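Local coordinates for protein superoxide dismutase 1 (PDB 2CW2) that probably protects cells by converting superoxide into hydrogen peroxide and oxygen at an iron centre, as a dismutase of the iron/manganese family, at residues D67-I72 / S77-K82; G31-P36 / S71-N76; V155-D160 / L164-G169; P47-E52 / W209-W214. One frame throughout, in Å; residues are numbered along the deposited sequence.

Contact 1: D67-I72 / S77-K82; sequences DTLNSI and STIASK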
# COMPACT_ATOMS: atom_id res chain seq x y z
N ASP A 67 -2.84 4.40 -18.89
CA ASP A 67 -2.03 3.72 -19.92
C ASP A 67 -2.20 2.20 -19.94
O ASP A 67 -2.36 1.58 -21.02
CB ASP A 67 -0.55 4.04 -19.72
CG ASP A 67 -0.22 5.51 -19.93
OD1 ASP A 67 0.88 5.94 -19.50
OD2 ASP A 67 -0.99 6.32 -20.49
N THR A 68 -2.12 1.59 -18.75
CA THR A 68 -2.22 0.13 -18.63
C THR A 68 -3.61 -0.37 -19.00
O THR A 68 -3.74 -1.37 -19.73
CB THR A 68 -1.83 -0.36 -17.22
OG1 THR A 68 -0.56 0.21 -16.89
CG2 THR A 68 -1.55 -1.88 -17.23
N LEU A 69 -4.64 0.33 -18.52
CA LEU A 69 -6.03 0.03 -18.89
C LEU A 69 -6.20 0.06 -20.41
O LEU A 69 -6.85 -0.81 -21.00
CB LEU A 69 -6.99 1.03 -18.24
CG LEU A 69 -8.48 0.77 -18.48
CD1 LEU A 69 -8.82 -0.64 -18.04
CD2 LEU A 69 -9.38 1.80 -17.78
N ASN A 70 -5.61 1.08 -21.03
CA ASN A 70 -5.66 1.19 -22.49
C ASN A 70 -5.00 0.00 -23.21
O ASN A 70 -5.49 -0.48 -24.25
CB ASN A 70 -5.07 2.54 -22.92
CG ASN A 70 -6.09 3.65 -22.86
OD1 ASN A 70 -7.30 3.39 -22.91
ND2 ASN A 70 -5.62 4.90 -22.77
N SER A 71 -3.90 -0.47 -22.62
CA SER A 71 -3.20 -1.64 -23.14
C SER A 71 -4.13 -2.85 -23.13
O SER A 71 -4.15 -3.62 -24.09
CB SER A 71 -1.92 -1.90 -22.33
OG SER A 71 -1.11 -2.89 -22.95
N ILE A 72 -4.89 -3.00 -22.06
CA ILE A 72 -5.86 -4.08 -21.97
C ILE A 72 -7.03 -3.85 -22.92
O ILE A 72 -7.48 -4.78 -23.59
CB ILE A 72 -6.35 -4.26 -20.52
CG1 ILE A 72 -5.21 -4.80 -19.66
CG2 ILE A 72 -7.57 -5.20 -20.45
CD1 ILE A 72 -5.43 -4.58 -18.23
N SER A 77 -12.14 -6.02 -26.36
CA SER A 77 -13.13 -5.09 -26.88
C SER A 77 -14.26 -4.92 -25.87
O SER A 77 -14.94 -3.90 -25.86
CB SER A 77 -13.65 -5.58 -28.24
OG SER A 77 -14.38 -6.78 -28.07
N THR A 78 -14.43 -5.92 -25.02
CA THR A 78 -15.41 -5.87 -23.94
C THR A 78 -15.03 -4.80 -22.91
O THR A 78 -15.85 -3.95 -22.54
CB THR A 78 -15.50 -7.28 -23.27
OG1 THR A 78 -16.35 -8.13 -24.04
CG2 THR A 78 -16.21 -7.20 -21.93
N ILE A 79 -13.78 -4.84 -22.45
CA ILE A 79 -13.32 -3.82 -21.52
C ILE A 79 -13.34 -2.46 -22.23
O ILE A 79 -13.88 -1.47 -21.71
CB ILE A 79 -11.91 -4.14 -21.02
CG1 ILE A 79 -12.00 -5.07 -19.80
CG2 ILE A 79 -11.17 -2.85 -20.64
CD1 ILE A 79 -11.05 -6.24 -19.88
N ALA A 80 -12.91 -2.25 -23.72
CA ALA A 80 -13.07 -0.97 -24.39
C ALA A 80 -14.52 -0.47 -24.45
O ALA A 80 -14.76 0.73 -24.51
CB ALA A 80 -12.48 -1.04 -25.78
N SER A 81 -15.50 -1.38 -24.44
CA SER A 81 -16.89 -0.97 -24.57
C SER A 81 -17.52 -0.46 -23.28
O SER A 81 -18.59 0.16 -23.31
CB SER A 81 -17.75 -2.09 -25.18
OG SER A 81 -17.99 -3.14 -24.25
N LYS A 82 -16.85 -0.69 -22.15
CA LYS A 82 -17.42 -0.38 -20.84
C LYS A 82 -16.88 0.90 -20.22
O LYS A 82 -15.70 1.23 -20.33
CB LYS A 82 -17.18 -1.54 -19.86
CG LYS A 82 -17.83 -2.84 -20.28
CD LYS A 82 -17.89 -3.82 -19.12
CE LYS A 82 -18.78 -5.03 -19.45
NZ LYS A 82 -18.60 -6.14 -18.43
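Thr78 O, one residue ahead of the Ile79 that meets Leu69 and Ile72, receives two donors from Ser81. The shorter bond runs from Ser81 OG to Thr78 O, 2.9 Å; its C=O...O angle of 121° sets the hydroxyl well off the line of the carbonyl, and it is also tilted out of the carbonyl plane. The other, from Ser81 N to Thr78 O at 3.2 Å, is weak. A further bond, Ser81 N to Ser77 O at 2.9 Å, ties Ser81 back to the start of helix 77-81. None of this polarity crosses to 67-72, where the join is purely apolar and buries 121 Å² in all. Ile79 has its CB directed at the long helix. Its CG1 stands beside the backbone N and its CG2 beside the carbonyl carbon, and the two branches diverge: CD1 goes to Ile72 CG2 at 3.7 Å, while CG2 reaches Leu69 CD1 at 4.1 Å. Leu69 does not aim its CB at Ile79; with CG trans to its backbone N (chi1 -177°), the methyl CD1 is nevertheless carried to it. The two helices meet at a short turn at the C-terminal end of helix 51-73, in the alpha-hairpin domain of iron/manganese superoxide dismutases. Helix 84-90 extends the apolar cluster, setting Leu84 on Leu69 and Ile87 on Ile79, while Gln98 of helix 93-110 also touches Leu69 and Ile72. The side chain of Leu69 lies about 11 Å from that of the iron ligand His105.

Contact 2: G31-P36 / S71-N76; sequences GPFQCP and SIAAEN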
# COMPACT_ATOMS: atom_id res chain seq x y z
N GLY A 31 -5.73 6.07 -26.37
CA GLY A 31 -7.09 5.98 -25.90
C GLY A 31 -7.40 4.50 -25.81
O GLY A 31 -6.51 3.67 -25.95
N PRO A 32 -8.67 4.17 -25.62
CA PRO A 32 -9.76 5.15 -25.57
C PRO A 32 -9.94 5.89 -24.24
O PRO A 32 -10.59 6.94 -24.24
CB PRO A 32 -10.99 4.27 -25.81
CG PRO A 32 -10.62 2.99 -25.18
CD PRO A 32 -9.16 2.79 -25.47
N PHE A 33 -9.42 5.36 -23.13
CA PHE A 33 -9.59 6.03 -21.85
C PHE A 33 -8.57 7.15 -21.75
O PHE A 33 -7.48 7.06 -22.32
CB PHE A 33 -9.45 5.03 -20.68
CG PHE A 33 -10.47 3.96 -20.68
CD1 PHE A 33 -11.74 4.20 -20.16
CD2 PHE A 33 -10.19 2.73 -21.23
CE1 PHE A 33 -12.71 3.21 -20.17
CE2 PHE A 33 -11.16 1.72 -21.25
CZ PHE A 33 -12.42 1.96 -20.71
N GLN A 34 -8.93 8.22 -21.05
CA GLN A 34 -8.01 9.32 -20.86
C GLN A 34 -7.88 9.67 -19.40
O GLN A 34 -8.76 9.38 -18.58
CB GLN A 34 -8.43 10.57 -21.64
CG GLN A 34 -8.74 10.35 -23.11
CD GLN A 34 -7.52 10.02 -23.96
OE1 GLN A 34 -6.40 10.48 -23.68
NE2 GLN A 34 -7.73 9.25 -25.03
N CYS A 35 -6.77 10.31 -19.08
CA CYS A 35 -6.52 10.77 -17.72
C CYS A 35 -6.85 12.26 -17.69
O CYS A 35 -6.10 13.07 -18.27
CB CYS A 35 -5.05 10.52 -17.37
SG CYS A 35 -4.57 11.04 -15.72
N PRO A 36 -7.96 12.63 -17.04
CA PRO A 36 -8.41 14.03 -17.01
C PRO A 36 -7.37 14.89 -16.32
O PRO A 36 -6.72 14.43 -15.37
CB PRO A 36 -9.69 13.99 -16.16
CG PRO A 36 -10.00 12.57 -15.92
CD PRO A 36 -8.81 11.72 -16.26
N SER A 71 -3.90 -0.47 -22.62
CA SER A 71 -3.20 -1.64 -23.14
C SER A 71 -4.13 -2.85 -23.13
O SER A 71 -4.15 -3.62 -24.09
CB SER A 71 -1.92 -1.90 -22.33
OG SER A 71 -1.11 -2.89 -22.95
N ILE A 72 -4.89 -3.00 -22.06
CA ILE A 72 -5.86 -4.08 -21.97
C ILE A 72 -7.03 -3.85 -22.92
O ILE A 72 -7.48 -4.78 -23.59
CB ILE A 72 -6.35 -4.26 -20.52
CG1 ILE A 72 -5.21 -4.80 -19.66
CG2 ILE A 72 -7.57 -5.20 -20.45
CD1 ILE A 72 -5.43 -4.58 -18.23
N ALA A 73 -7.50 -2.60 -22.99
CA ALA A 73 -8.62 -2.25 -23.87
C ALA A 73 -8.29 -2.59 -25.33
O ALA A 73 -9.18 -2.99 -26.09
CB ALA A 73 -8.97 -0.76 -23.74
N ALA A 74 -7.03 -2.43 -25.70
CA ALA A 74 -6.59 -2.70 -27.07
C ALA A 74 -6.77 -4.17 -27.44
O ALA A 74 -6.92 -4.49 -28.63
CB ALA A 74 -5.14 -2.29 -27.24
N GLU A 75 -6.75 -5.04 -26.45
CA GLU A 75 -6.87 -6.48 -26.69
C GLU A 75 -8.14 -7.10 -26.10
O GLU A 75 -8.31 -8.32 -26.10
CB GLU A 75 -5.63 -7.21 -26.18
CG GLU A 75 -4.79 -7.79 -27.30
CD GLU A 75 -3.30 -7.75 -27.02
OE1 GLU A 75 -2.85 -8.44 -26.07
OE2 GLU A 75 -2.58 -7.02 -27.75
N ASN A 76 -9.03 -6.25 -25.60
CA ASN A 76 -10.26 -6.70 -24.99
C ASN A 76 -11.39 -5.72 -25.31
O ASN A 76 -11.56 -4.70 -24.62
CB ASN A 76 -10.06 -6.87 -23.48
CG ASN A 76 -11.25 -7.52 -22.80
OD1 ASN A 76 -12.40 -7.26 -23.15
ND2 ASN A 76 -10.97 -8.35 -21.79
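The N-terminal loop ahead of helix 51-73, in the alpha-hairpin domain, passes the last turns of that helix here, setting Pro32 and Phe33 against Ala73. One methyl carries the whole contact from the helix: Ala73 CB points at the loop and touches Pro32 CD at 4.0 Å. The same CB lies 4.1 Å from Phe33 CE2, near the plane of the ring, so Phe33 presents an edge to it and not a face. The nearest CA atoms, those of Pro32 and Ala73, stay 7.7 Å apart, and only side chains bridge the gap between the backbones. CG of Phe33 stands beside its backbone N (chi1 -63°), from where the ring also reaches Leu69 on the same helix and Leu84 and Ile87 of helix 84-90. With 82 Å² buried and no hydrogen bond between the segments, the contact is small; Pro32, which follows a cis peptide bond, is on its exposed side and Ala73 on its buried one. Beyond Ala73 the chain turns, with Glu75 N bonded to Ile72 O at 3.0 Å, and Asn76 takes the N-cap position of helix 77-81, its OD1 accepting from Ile79 N. A loop laid along the first long helix in this way belongs to the alpha-hairpin domain of the iron/manganese superoxide dismutase fold.

Contact 3: V155-D160 / L164-G169; sequences VWLIAD and LKIVQG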
# COMPACT_ATOMS: atom_id res chain seq x y z
N VAL A 155 -10.74 5.85 1.77
CA VAL A 155 -11.90 6.02 2.64
C VAL A 155 -12.90 6.87 1.86
O VAL A 155 -12.51 7.85 1.21
CB VAL A 155 -11.54 6.68 3.98
CG1 VAL A 155 -12.80 6.87 4.85
CG2 VAL A 155 -10.51 5.84 4.72
N TRP A 156 -14.16 6.46 1.88
CA TRP A 156 -15.21 7.11 1.11
C TRP A 156 -16.32 7.61 2.03
O TRP A 156 -16.66 6.94 3.01
CB TRP A 156 -15.86 6.08 0.18
CG TRP A 156 -14.97 5.48 -0.83
CD1 TRP A 156 -14.19 4.35 -0.69
CD2 TRP A 156 -14.79 5.92 -2.18
NE1 TRP A 156 -13.52 4.09 -1.86
CE2 TRP A 156 -13.87 5.04 -2.79
CE3 TRP A 156 -15.30 6.99 -2.93
CZ2 TRP A 156 -13.47 5.18 -4.12
CZ3 TRP A 156 -14.89 7.14 -4.25
CH2 TRP A 156 -13.97 6.24 -4.82
N LEU A 157 -16.86 8.78 1.72
CA LEU A 157 -18.18 9.17 2.22
C LEU A 157 -19.10 8.82 1.08
O LEU A 157 -18.88 9.26 -0.06
CB LEU A 157 -18.27 10.69 2.49
CG LEU A 157 -19.71 11.09 2.89
CD1 LEU A 157 -20.07 10.39 4.19
CD2 LEU A 157 -19.80 12.57 3.08
N ILE A 158 -20.11 8.01 1.38
CA ILE A 158 -21.07 7.53 0.41
C ILE A 158 -22.50 7.95 0.78
O ILE A 158 -22.78 8.23 1.92
CB ILE A 158 -20.95 5.99 0.41
CG1 ILE A 158 -20.66 5.48 -0.97
CG2 ILE A 158 -22.04 5.28 1.18
CD1 ILE A 158 -19.23 5.62 -1.26
N ALA A 159 -23.37 8.04 -0.22
CA ALA A 159 -24.81 8.06 0.01
C ALA A 159 -25.29 6.65 -0.30
O ALA A 159 -25.07 6.14 -1.40
CB ALA A 159 -25.50 9.05 -0.91
N ASP A 160 -25.92 6.00 0.66
CA ASP A 160 -26.29 4.64 0.41
C ASP A 160 -27.73 4.65 -0.12
O ASP A 160 -27.97 4.70 -1.33
CB ASP A 160 -26.05 3.79 1.65
CG ASP A 160 -26.39 2.34 1.44
OD1 ASP A 160 -27.40 2.05 0.77
OD2 ASP A 160 -25.68 1.43 1.91
N LEU A 164 -26.00 8.98 4.58
CA LEU A 164 -24.55 9.13 4.54
C LEU A 164 -23.90 8.01 5.32
O LEU A 164 -24.37 7.63 6.40
CB LEU A 164 -24.13 10.45 5.17
CG LEU A 164 -24.47 11.77 4.49
CD1 LEU A 164 -23.53 12.87 5.04
CD2 LEU A 164 -24.34 11.67 2.98
N LYS A 165 -22.81 7.48 4.80
CA LYS A 165 -22.07 6.46 5.51
C LYS A 165 -20.60 6.51 5.11
O LYS A 165 -20.28 6.81 3.96
CB LYS A 165 -22.70 5.10 5.20
CG LYS A 165 -21.96 3.88 5.65
CD LYS A 165 -22.49 2.69 4.82
CE LYS A 165 -23.60 1.95 5.53
NZ LYS A 165 -24.02 0.72 4.76
N ILE A 166 -19.72 6.22 6.06
CA ILE A 166 -18.30 6.18 5.78
C ILE A 166 -17.92 4.74 5.50
O ILE A 166 -18.20 3.85 6.32
CB ILE A 166 -17.48 6.71 6.96
CG1 ILE A 166 -17.77 8.20 7.18
CG2 ILE A 166 -15.96 6.46 6.71
CD1 ILE A 166 -17.31 8.75 8.53
N VAL A 167 -17.31 4.49 4.35
CA VAL A 167 -16.88 3.14 4.01
C VAL A 167 -15.45 3.12 3.54
O VAL A 167 -14.97 4.09 2.91
CB VAL A 167 -17.76 2.48 2.92
CG1 VAL A 167 -19.21 2.37 3.36
CG2 VAL A 167 -17.66 3.25 1.60
N GLN A 168 -14.77 2.00 3.82
CA GLN A 168 -13.37 1.88 3.43
C GLN A 168 -13.29 0.96 2.22
O GLN A 168 -14.06 0.01 2.11
CB GLN A 168 -12.53 1.32 4.60
CG GLN A 168 -12.58 2.23 5.81
CD GLN A 168 -11.83 1.69 7.03
OE1 GLN A 168 -10.75 1.10 6.91
NE2 GLN A 168 -12.40 1.92 8.22
N GLY A 169 -12.37 1.27 1.31
CA GLY A 169 -12.11 0.44 0.15
C GLY A 169 -10.66 0.00 0.19
O GLY A 169 -9.75 0.81 -0.03
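Trp156 and Val167 form the tight part of this contact, a hydrogen-bonded antiparallel pair. Trp156 N reaches Val167 O at 2.7 Å, with a C=O...N angle of 170°, and the return bond from Val167 N to Trp156 O is 2.9 Å. Val167 O also lies in the plane of the indole at its edge, 3.7 Å from Trp156 CD1, and Val167 CG2 packs on Trp156 CB at 3.6 Å. The indole's own N-H is used elsewhere, NE1 bonding Gly173 O. On the other face, the side chains of Val155 and Ile166 cross at a slant, CG1 to CG2 3.7 Å; Phe142 of helix 135-148 covers Val155, and Phe132 of helix 122-132 touches Ile166. The segments form the beta hairpin 153-159/164-170 of the C-terminal domain, in which 153-159 is the middle strand of the antiparallel sheet; their axes run at 149°. The backbone ladder stays tight as far as Ile158 N to Lys165 O, 2.9 Å, and looseness is confined to exposed side chains. Lys165, bent at its third side-chain torsion (-95°), runs beside Asp160, and NZ to OD2 of Asp160 is 3.4 Å, a salt bridge whose hydrogen bond is weak. Exposed Gln168 brings CG only to 4.3 Å from Val155 CG2.

Contact 4: P47-E52 / W209-W214; sequences PHMSAE and WNLVNW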
# COMPACT_ATOMS: atom_id res chain seq x y z
N PRO A 47 0.43 24.72 1.39
CA PRO A 47 1.48 23.75 1.74
C PRO A 47 0.98 22.35 2.11
O PRO A 47 1.79 21.47 2.45
CB PRO A 47 2.13 24.40 2.97
CG PRO A 47 0.96 25.07 3.66
CD PRO A 47 -0.02 25.49 2.56
N HIS A 48 -0.33 22.14 2.05
CA HIS A 48 -0.94 20.88 2.47
C HIS A 48 -0.53 19.69 1.60
O HIS A 48 -0.35 18.58 2.09
CB HIS A 48 -2.47 21.04 2.48
CG HIS A 48 -2.91 22.34 3.08
ND1 HIS A 48 -2.69 22.65 4.40
CD2 HIS A 48 -3.49 23.43 2.52
CE1 HIS A 48 -3.15 23.87 4.65
NE2 HIS A 48 -3.63 24.37 3.53
N MET A 49 -0.40 19.92 0.30
CA MET A 49 0.03 18.88 -0.63
C MET A 49 0.97 19.55 -1.62
O MET A 49 0.63 20.59 -2.20
CB MET A 49 -1.17 18.27 -1.37
CG MET A 49 -0.85 17.01 -2.21
SD MET A 49 -2.33 16.29 -2.94
CE MET A 49 -3.23 15.75 -1.43
N SER A 50 2.15 18.96 -1.82
CA SER A 50 3.18 19.62 -2.62
C SER A 50 2.95 19.48 -4.11
O SER A 50 2.25 18.57 -4.56
CB SER A 50 4.57 19.08 -2.29
OG SER A 50 4.72 17.72 -2.67
N ALA A 51 3.58 20.37 -4.88
CA ALA A 51 3.65 20.20 -6.34
C ALA A 51 4.31 18.89 -6.74
O ALA A 51 3.91 18.23 -7.71
CB ALA A 51 4.40 21.39 -6.98
N GLU A 52 5.33 18.49 -5.98
CA GLU A 52 6.02 17.24 -6.30
C GLU A 52 5.05 16.05 -6.14
O GLU A 52 5.01 15.15 -6.99
CB GLU A 52 7.28 17.05 -5.43
CG GLU A 52 7.98 15.75 -5.77
CD GLU A 52 9.21 15.47 -4.94
OE1 GLU A 52 9.60 16.32 -4.13
OE2 GLU A 52 9.80 14.37 -5.11
N TRP A 209 -8.26 18.03 5.39
CA TRP A 209 -9.42 18.85 5.74
C TRP A 209 -9.23 20.31 5.27
O TRP A 209 -10.21 21.02 5.05
CB TRP A 209 -9.71 18.79 7.25
CG TRP A 209 -10.10 17.41 7.65
CD1 TRP A 209 -9.35 16.52 8.35
CD2 TRP A 209 -11.31 16.72 7.28
NE1 TRP A 209 -10.03 15.33 8.47
CE2 TRP A 209 -11.23 15.43 7.82
CE3 TRP A 209 -12.45 17.08 6.54
CZ2 TRP A 209 -12.27 14.49 7.69
CZ3 TRP A 209 -13.48 16.15 6.40
CH2 TRP A 209 -13.38 14.86 6.96
N ASN A 210 -8.00 20.74 5.07
CA ASN A 210 -7.78 22.08 4.53
C ASN A 210 -7.96 22.15 3.03
O ASN A 210 -7.92 23.23 2.45
CB ASN A 210 -6.40 22.60 4.91
CG ASN A 210 -6.20 22.64 6.40
OD1 ASN A 210 -7.04 23.19 7.14
ND2 ASN A 210 -5.12 22.06 6.88
N LEU A 211 -8.18 20.99 2.40
CA LEU A 211 -8.23 20.90 0.94
C LEU A 211 -9.57 20.52 0.33
O LEU A 211 -9.76 20.64 -0.87
CB LEU A 211 -7.18 19.92 0.44
CG LEU A 211 -5.70 20.16 0.75
CD1 LEU A 211 -4.88 19.02 0.20
CD2 LEU A 211 -5.26 21.48 0.15
N VAL A 212 -10.50 20.04 1.15
CA VAL A 212 -11.75 19.45 0.65
C VAL A 212 -12.55 20.42 -0.23
O VAL A 212 -12.84 21.56 0.19
CB VAL A 212 -12.62 18.93 1.80
CG1 VAL A 212 -14.01 18.52 1.29
CG2 VAL A 212 -11.91 17.76 2.52
N ASN A 213 -12.92 19.96 -1.42
CA ASN A 213 -13.64 20.78 -2.40
C ASN A 213 -15.13 20.59 -2.15
O ASN A 213 -15.75 19.68 -2.72
CB ASN A 213 -13.26 20.33 -3.81
CG ASN A 213 -13.89 21.18 -4.91
OD1 ASN A 213 -13.59 21.00 -6.10
ND2 ASN A 213 -14.75 22.09 -4.52
N TRP A 214 -15.70 21.42 -1.28
CA TRP A 214 -17.08 21.19 -0.89
C TRP A 214 -18.05 21.47 -2.04
O TRP A 214 -19.18 20.98 -2.04
CB TRP A 214 -17.46 22.03 0.34
CG TRP A 214 -16.76 21.63 1.63
CD1 TRP A 214 -15.92 22.40 2.38
CD2 TRP A 214 -16.91 20.39 2.33
NE1 TRP A 214 -15.51 21.70 3.49
CE2 TRP A 214 -16.11 20.47 3.50
CE3 TRP A 214 -17.66 19.22 2.11
CZ2 TRP A 214 -16.02 19.42 4.42
CZ3 TRP A 214 -17.57 18.18 3.01
CH2 TRP A 214 -16.76 18.29 4.16
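A first torsion of -43° places the imidazole of His48 beside its own backbone N and turns a ring face to Asn210 CB, while Met49 runs out extended and then bends at its last torsion (-65°) to bring CE to Leu211. Asn210 CB sits 3.5 Å from the centroid of the His48 ring and 12° off the normal, which meets the geometry of a CH-pi contact over the face. The opposite face carries Pro47 CD, 3.9 Å above the plane, so the ring is sandwiched. Asn210 ND2 comes to 3.5 Å from His48 CE1, but its amide is turned obliquely to the ring and the approach is one of packing. The polar tie of the imidazole is ND1 to Asn207 OD1, which would fix the rotation of the ring. Leu211 divides its methyls: its side chain and that of His48 slide past each other in opposite directions, CD2 ending 3.5 Å from His48 CD2, and CD1 meets Met49 CE at 4.0 Å, roughly at a right angle. Altogether 208 Å² is buried. Ser50 is the N-cap of helix 51-73, its OG accepting from Thr53 N and also bonded to Asp196 OD1, and Glu52 makes a salt bridge with Arg198 of the second subunit. The side chain of Met49 lies about 6 Å from that of His57. The contact joins the loop leading into helix 51-73 to the loop between helices 201-208 and 214-223, at the junction of alpha-hairpin and C-terminal domains, which together supply the iron ligands His57, His105, Asp187 and His191.

How the contacts relate
Contacts 1 and 2 are neighbours, their centres about 4 Å apart: both use the end of helix 51-73, share Ser71 and Ile72, and are linked by Asn70 ND2 to Phe33 O at 2.9 Å. Contact 4 uses the start of the same helix on the other side of the chain's centre, its centre about 31 Å from that of contact 1. Contact 3 stands apart in the C-terminal domain, with its centre closest to that of the chain. Chemistry follows place: contacts 1 and 2 are small and apolar, contact 1 the more buried; contact 3 is held by backbone hydrogen bonds; contact 4, joining the two domains, adds a CH-pi contact to apolar packing.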